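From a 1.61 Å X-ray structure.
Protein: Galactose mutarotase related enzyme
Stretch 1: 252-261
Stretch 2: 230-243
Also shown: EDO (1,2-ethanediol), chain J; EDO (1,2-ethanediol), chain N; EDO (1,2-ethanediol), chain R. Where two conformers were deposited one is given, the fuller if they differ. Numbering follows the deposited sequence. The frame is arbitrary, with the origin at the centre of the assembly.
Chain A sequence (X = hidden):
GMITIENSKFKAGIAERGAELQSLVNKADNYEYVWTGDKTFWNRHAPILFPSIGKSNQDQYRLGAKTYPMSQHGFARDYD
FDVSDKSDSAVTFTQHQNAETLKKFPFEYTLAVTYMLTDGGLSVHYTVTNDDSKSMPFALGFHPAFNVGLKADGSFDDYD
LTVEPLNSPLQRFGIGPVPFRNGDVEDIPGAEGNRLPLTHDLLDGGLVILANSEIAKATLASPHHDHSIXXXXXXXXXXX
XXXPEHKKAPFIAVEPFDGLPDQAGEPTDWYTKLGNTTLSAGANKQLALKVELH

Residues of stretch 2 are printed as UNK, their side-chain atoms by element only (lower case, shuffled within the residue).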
# COMPACT_ATOMS: atom_id res chain seq x y z
N ILE A 252 8.55 -5.16 8.18
CA ILE A 252 8.77 -4.85 6.78
C ILE A 252 7.40 -4.64 6.17
O ILE A 252 6.48 -5.44 6.43
CB ILE A 252 9.51 -6.00 6.05
CG1 ILE A 252 10.90 -6.21 6.65
CG2 ILE A 252 9.63 -5.66 4.51
CD1 ILE A 252 11.58 -7.50 6.16
N ALA A 253 7.24 -3.49 5.48
CA ALA A 253 6.04 -3.20 4.73
C ALA A 253 6.15 -3.73 3.31
O ALA A 253 7.19 -3.63 2.66
CB ALA A 253 5.74 -1.67 4.73
N VAL A 254 5.03 -4.27 2.81
CA VAL A 254 4.95 -4.83 1.46
C VAL A 254 3.65 -4.27 0.93
O VAL A 254 2.57 -4.63 1.40
CB VAL A 254 4.99 -6.38 1.45
CG1 VAL A 254 5.06 -6.86 -0.03
CG2 VAL A 254 6.21 -6.92 2.27
N GLU A 255 3.77 -3.34 -0.03
CA GLU A 255 2.75 -2.35 -0.30
C GLU A 255 2.25 -2.39 -1.73
O GLU A 255 2.97 -2.01 -2.66
CB GLU A 255 3.32 -0.96 0.00
CG GLU A 255 4.09 -0.81 1.35
CD GLU A 255 4.84 0.49 1.45
OE1 GLU A 255 4.80 1.29 0.49
OE2 GLU A 255 5.51 0.73 2.49
N PRO A 256 1.02 -2.89 -1.93
CA PRO A 256 0.48 -2.89 -3.28
C PRO A 256 0.23 -1.46 -3.78
O PRO A 256 -0.47 -0.71 -3.09
CB PRO A 256 -0.81 -3.70 -3.14
CG PRO A 256 -0.62 -4.58 -1.93
CD PRO A 256 0.17 -3.68 -1.00
N PHE A 257 0.75 -1.14 -4.96
CA PHE A 257 0.64 0.22 -5.57
C PHE A 257 -0.07 0.16 -6.92
O PHE A 257 0.40 -0.52 -7.87
CB PHE A 257 2.03 0.84 -5.85
CG PHE A 257 2.74 1.52 -4.66
CD1 PHE A 257 2.33 1.40 -3.35
CD2 PHE A 257 3.88 2.25 -4.92
CE1 PHE A 257 3.04 2.02 -2.31
CE2 PHE A 257 4.57 2.86 -3.90
CZ PHE A 257 4.17 2.76 -2.62
N ASP A 258 -1.18 0.89 -7.03
CA ASP A 258 -1.76 1.26 -8.34
C ASP A 258 -1.46 2.74 -8.62
O ASP A 258 -2.34 3.56 -8.65
CB ASP A 258 -3.27 0.97 -8.37
CG ASP A 258 -3.88 1.16 -9.75
OD1 ASP A 258 -3.15 1.09 -10.77
OD2 ASP A 258 -5.13 1.36 -9.80
N GLY A 259 -0.16 3.02 -8.80
CA GLY A 259 0.35 4.36 -8.96
C GLY A 259 1.77 4.37 -8.43
O GLY A 259 2.33 3.34 -8.06
N LEU A 260 2.40 5.54 -8.53
CA LEU A 260 3.82 5.70 -8.19
C LEU A 260 4.06 7.07 -7.61
O LEU A 260 3.39 8.05 -7.98
CB LEU A 260 4.67 5.58 -9.44
CG LEU A 260 4.76 4.22 -10.16
CD1 LEU A 260 5.41 4.34 -11.50
CD2 LEU A 260 5.47 3.24 -9.24
N PRO A 261 5.05 7.18 -6.70
CA PRO A 261 5.47 8.52 -6.28
C PRO A 261 5.91 9.35 -7.48
O PRO A 261 6.29 8.82 -8.51
CB PRO A 261 6.70 8.24 -5.40
CG PRO A 261 6.56 6.75 -5.00
CD PRO A 261 5.90 6.11 -6.14
N UNK A 230 1.32 -14.11 2.15
CA UNK A 230 1.40 -14.01 0.70
C UNK A 230 0.35 -12.99 0.24
O UNK A 230 -0.83 -13.08 0.64
c UNK A 230 1.15 -15.35 0.03
c UNK A 230 1.17 -15.22 -1.54
o UNK A 230 2.18 -16.26 0.44
N UNK A 231 0.78 -12.04 -0.56
CA UNK A 231 -0.09 -11.04 -1.17
C UNK A 231 -0.49 -11.47 -2.57
O UNK A 231 0.36 -11.83 -3.39
c UNK A 231 0.57 -9.66 -1.23
c UNK A 231 1.49 -7.58 -0.11
c UNK A 231 -0.18 -8.97 1.13
c UNK A 231 0.95 -9.00 0.09
N UNK A 232 -1.79 -11.56 -2.81
CA UNK A 232 -2.33 -11.86 -4.13
C UNK A 232 -2.66 -10.49 -4.75
O UNK A 232 -3.56 -9.82 -4.31
c UNK A 232 -3.60 -12.72 -4.03
c UNK A 232 -3.33 -14.09 -3.35
o UNK A 232 -2.16 -14.43 -3.07
o UNK A 232 -4.30 -14.79 -3.06
N UNK A 233 -1.88 -10.09 -5.74
CA UNK A 233 -1.88 -8.66 -6.19
C UNK A 233 -1.81 -8.50 -7.72
O UNK A 233 -1.27 -7.53 -8.23
c UNK A 233 -0.74 -7.88 -5.45
c UNK A 233 1.18 -8.95 -6.66
c UNK A 233 0.53 -8.69 -5.37
c UNK A 233 -1.19 -7.54 -4.03
N UNK A 234 -2.42 -9.41 -8.47
CA UNK A 234 -2.40 -9.31 -9.95
C UNK A 234 -2.95 -7.96 -10.41
O UNK A 234 -2.50 -7.41 -11.41
o UNK A 234 -2.62 -11.70 -10.43
c UNK A 234 -3.20 -10.42 -10.61
N UNK A 235 -3.95 -7.45 -9.70
CA UNK A 235 -4.59 -6.18 -10.07
C UNK A 235 -3.72 -4.94 -9.88
O UNK A 235 -4.04 -3.87 -10.42
c UNK A 235 -5.89 -5.96 -9.27
o UNK A 235 -8.09 -6.83 -8.99
o UNK A 235 -6.92 -7.67 -10.62
c UNK A 235 -7.04 -6.87 -9.67
N UNK A 236 -2.68 -5.03 -9.06
CA UNK A 236 -1.86 -3.89 -8.68
C UNK A 236 -0.57 -3.96 -9.50
O UNK A 236 0.15 -4.94 -9.40
c UNK A 236 -2.73 -3.47 -6.33
c UNK A 236 -4.84 -3.94 -5.27
c UNK A 236 -4.95 -2.65 -4.87
c UNK A 236 -2.84 -2.17 -5.90
c UNK A 236 -1.57 -3.90 -7.17
c UNK A 236 -3.90 -1.75 -5.17
c UNK A 236 -3.76 -4.35 -6.01
N UNK A 237 -0.29 -2.95 -10.33
CA UNK A 237 0.88 -3.04 -11.21
C UNK A 237 2.20 -3.03 -10.49
O UNK A 237 3.16 -3.62 -10.98
c UNK A 237 0.73 -1.84 -12.15
c UNK A 237 -0.16 -0.90 -11.44
c UNK A 237 -1.11 -1.76 -10.60
N UNK A 238 2.28 -2.39 -9.33
CA UNK A 238 3.60 -2.28 -8.65
C UNK A 238 3.47 -2.74 -7.20
O UNK A 238 2.36 -2.86 -6.67
c UNK A 238 4.03 -0.27 -10.13
c UNK A 238 4.12 -0.84 -8.74
c UNK A 238 3.19 0.83 -10.40
o UNK A 238 3.81 1.12 -14.01
c UNK A 238 3.11 1.33 -11.72
c UNK A 238 4.60 -0.39 -12.44
c UNK A 238 4.69 -0.86 -11.17
c UNK A 238 3.85 0.71 -12.70
N UNK A 239 4.62 -3.02 -6.57
CA UNK A 239 4.68 -3.59 -5.24
C UNK A 239 5.90 -3.05 -4.55
O UNK A 239 7.02 -3.24 -5.06
c UNK A 239 4.88 -7.37 -4.08
c UNK A 239 4.75 -5.13 -5.29
c UNK A 239 4.61 -5.83 -3.93
c UNK A 239 3.22 -5.58 -3.30
N UNK A 240 5.72 -2.42 -3.40
CA UNK A 240 6.81 -1.70 -2.76
C UNK A 240 7.20 -2.31 -1.41
O UNK A 240 6.34 -2.64 -0.61
o UNK A 240 6.28 0.34 -3.90
c UNK A 240 7.53 0.55 -1.86
c UNK A 240 6.45 -0.23 -2.59
N UNK A 241 8.51 -2.46 -1.20
CA UNK A 241 9.04 -2.95 0.07
C UNK A 241 9.70 -1.77 0.78
O UNK A 241 10.45 -1.00 0.15
c UNK A 241 9.79 -5.00 -2.56
c UNK A 241 9.47 -5.18 -1.05
c UNK A 241 10.48 -4.69 1.21
c UNK A 241 10.05 -4.08 -0.14
N UNK A 242 9.43 -1.63 2.07
CA UNK A 242 9.93 -0.49 2.89
C UNK A 242 10.09 -0.89 4.35
O UNK A 242 9.30 -1.63 4.89
c UNK A 242 8.71 2.11 4.96
c UNK A 242 9.40 3.19 5.53
c UNK A 242 7.20 2.15 6.80
c UNK A 242 10.40 2.68 3.62
c UNK A 242 8.97 0.72 2.79
n UNK A 242 10.44 3.51 4.70
c UNK A 242 7.92 3.23 7.37
c UNK A 242 9.02 3.75 6.76
c UNK A 242 9.34 1.81 3.73
c UNK A 242 7.59 1.58 5.62
N UNK A 243 11.18 -0.43 4.96
CA UNK A 243 11.34 -0.45 6.41
C UNK A 243 12.14 0.78 6.79
O UNK A 243 13.02 1.19 6.04
o UNK A 243 11.95 -1.84 8.25
c UNK A 243 12.08 -1.69 6.86
C1 EDO J . 7.11 3.50 1.51
O1 EDO J . 5.97 3.74 0.66
C2 EDO J . 7.46 4.68 2.39
O2 EDO J . 6.36 5.04 3.26
C1 EDO N . -3.24 -0.48 -13.92
O1 EDO N . -2.93 0.90 -13.61
C2 EDO N . -4.69 -0.59 -14.34
O2 EDO N . -5.50 -0.69 -13.18
C1 EDO R . -12.51 -6.55 -9.64
O1 EDO R . -12.50 -6.46 -8.21
C2 EDO R . -11.08 -6.65 -10.16
O2 EDO R . -10.41 -7.77 -9.54

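Position 230 has one carbon carrying an oxygen and a second carbon, out of reach of stretch 1: Thr 230. At 231, four carbons fork at the second, the tip against Val 254: Leu 231, pointing toward the strand, whose CD1 lies 3.6 Å from Val 254 CG1. Position 232 has two carbons, the second carrying two oxygens, and touches nothing here: Asp 232.

Position 233 shows four carbons forked at the first, with one arm two carbons long. That branching, its short arm against Pro 256, is Ile 233; Ile 233 CG2 lies 3.7 Å from Pro 256 CG. The residue opens a type I turn that ends at 236. Position 234, one carbon then one oxygen, touching nothing here, is Ser 234, exposed. Position 235, two carbons ending in two oxygens and turned from stretch 1, is Asp 235; Asp 235 OD2 accepts a hydrogen bond from O2 of the chain R ethanediol at 2.6 Å.

At 236 a carbon leads to a ring of six carbons, packed against Pro 256: Phe 236. Pro 256 CB lies over the face of the Phe 236 ring, 3.9 Å from its centroid, a CH-pi contact. The three carbons of 237 close onto the backbone N and touch Phe 257: Pro 237, with CD 3.4 Å from Phe 257 O.

Position 238 has one carbon, then a ring of six carbons bearing one oxygen, against Leu 260: Tyr 238, whose CD2 meets Leu 260 CD2 at 3.5 Å. Position 239, four carbons forked at the second, reaching Val 254 and Pro 256, is Leu 239, its CD1 4.0 Å from Val 254 CG1. Position 240, one carbon carrying an oxygen and a carbon, against Phe 257, is Thr 240. Thr 240 CB stands over the face of the Phe 257 ring, 4.0 Å from its centroid, while OG1 is buried without a partner.

Position 241, four carbons forked at the first with one longer arm, touching Ile 252, is Ile 241; Ile 241 CG2 meets Ile 252 CG2 at 3.5 Å. Position 242 carries one carbon, then fused five- and six-membered rings holding eight carbons and one nitrogen, near Ala 253: Trp 242, its CE3 3.8 Å from Ala 253 CB. Position 243, one carbon then one oxygen, making no side-chain contact, is Ser 243.

The rule is antiparallel alternation. Tyr 238, Thr 240 and Trp 242 each exchange two backbone hydrogen bonds with Phe 257, Glu 255 and Ala 253, respectively, and these six share one face. The other pairs Leu 239 with Pro 256 and Ile 241 with Val 254. Pro 256 lacks an amide hydrogen, yet costs this ladder nothing, occupying a non-hydrogen-bonded pair. Its ring packs among Leu 231, Ile 233, Phe 236 and Leu 239, linking turn and strand in one apolar cluster.

Stretch 2, residues 230-243: TLDISDFPYLTIWS
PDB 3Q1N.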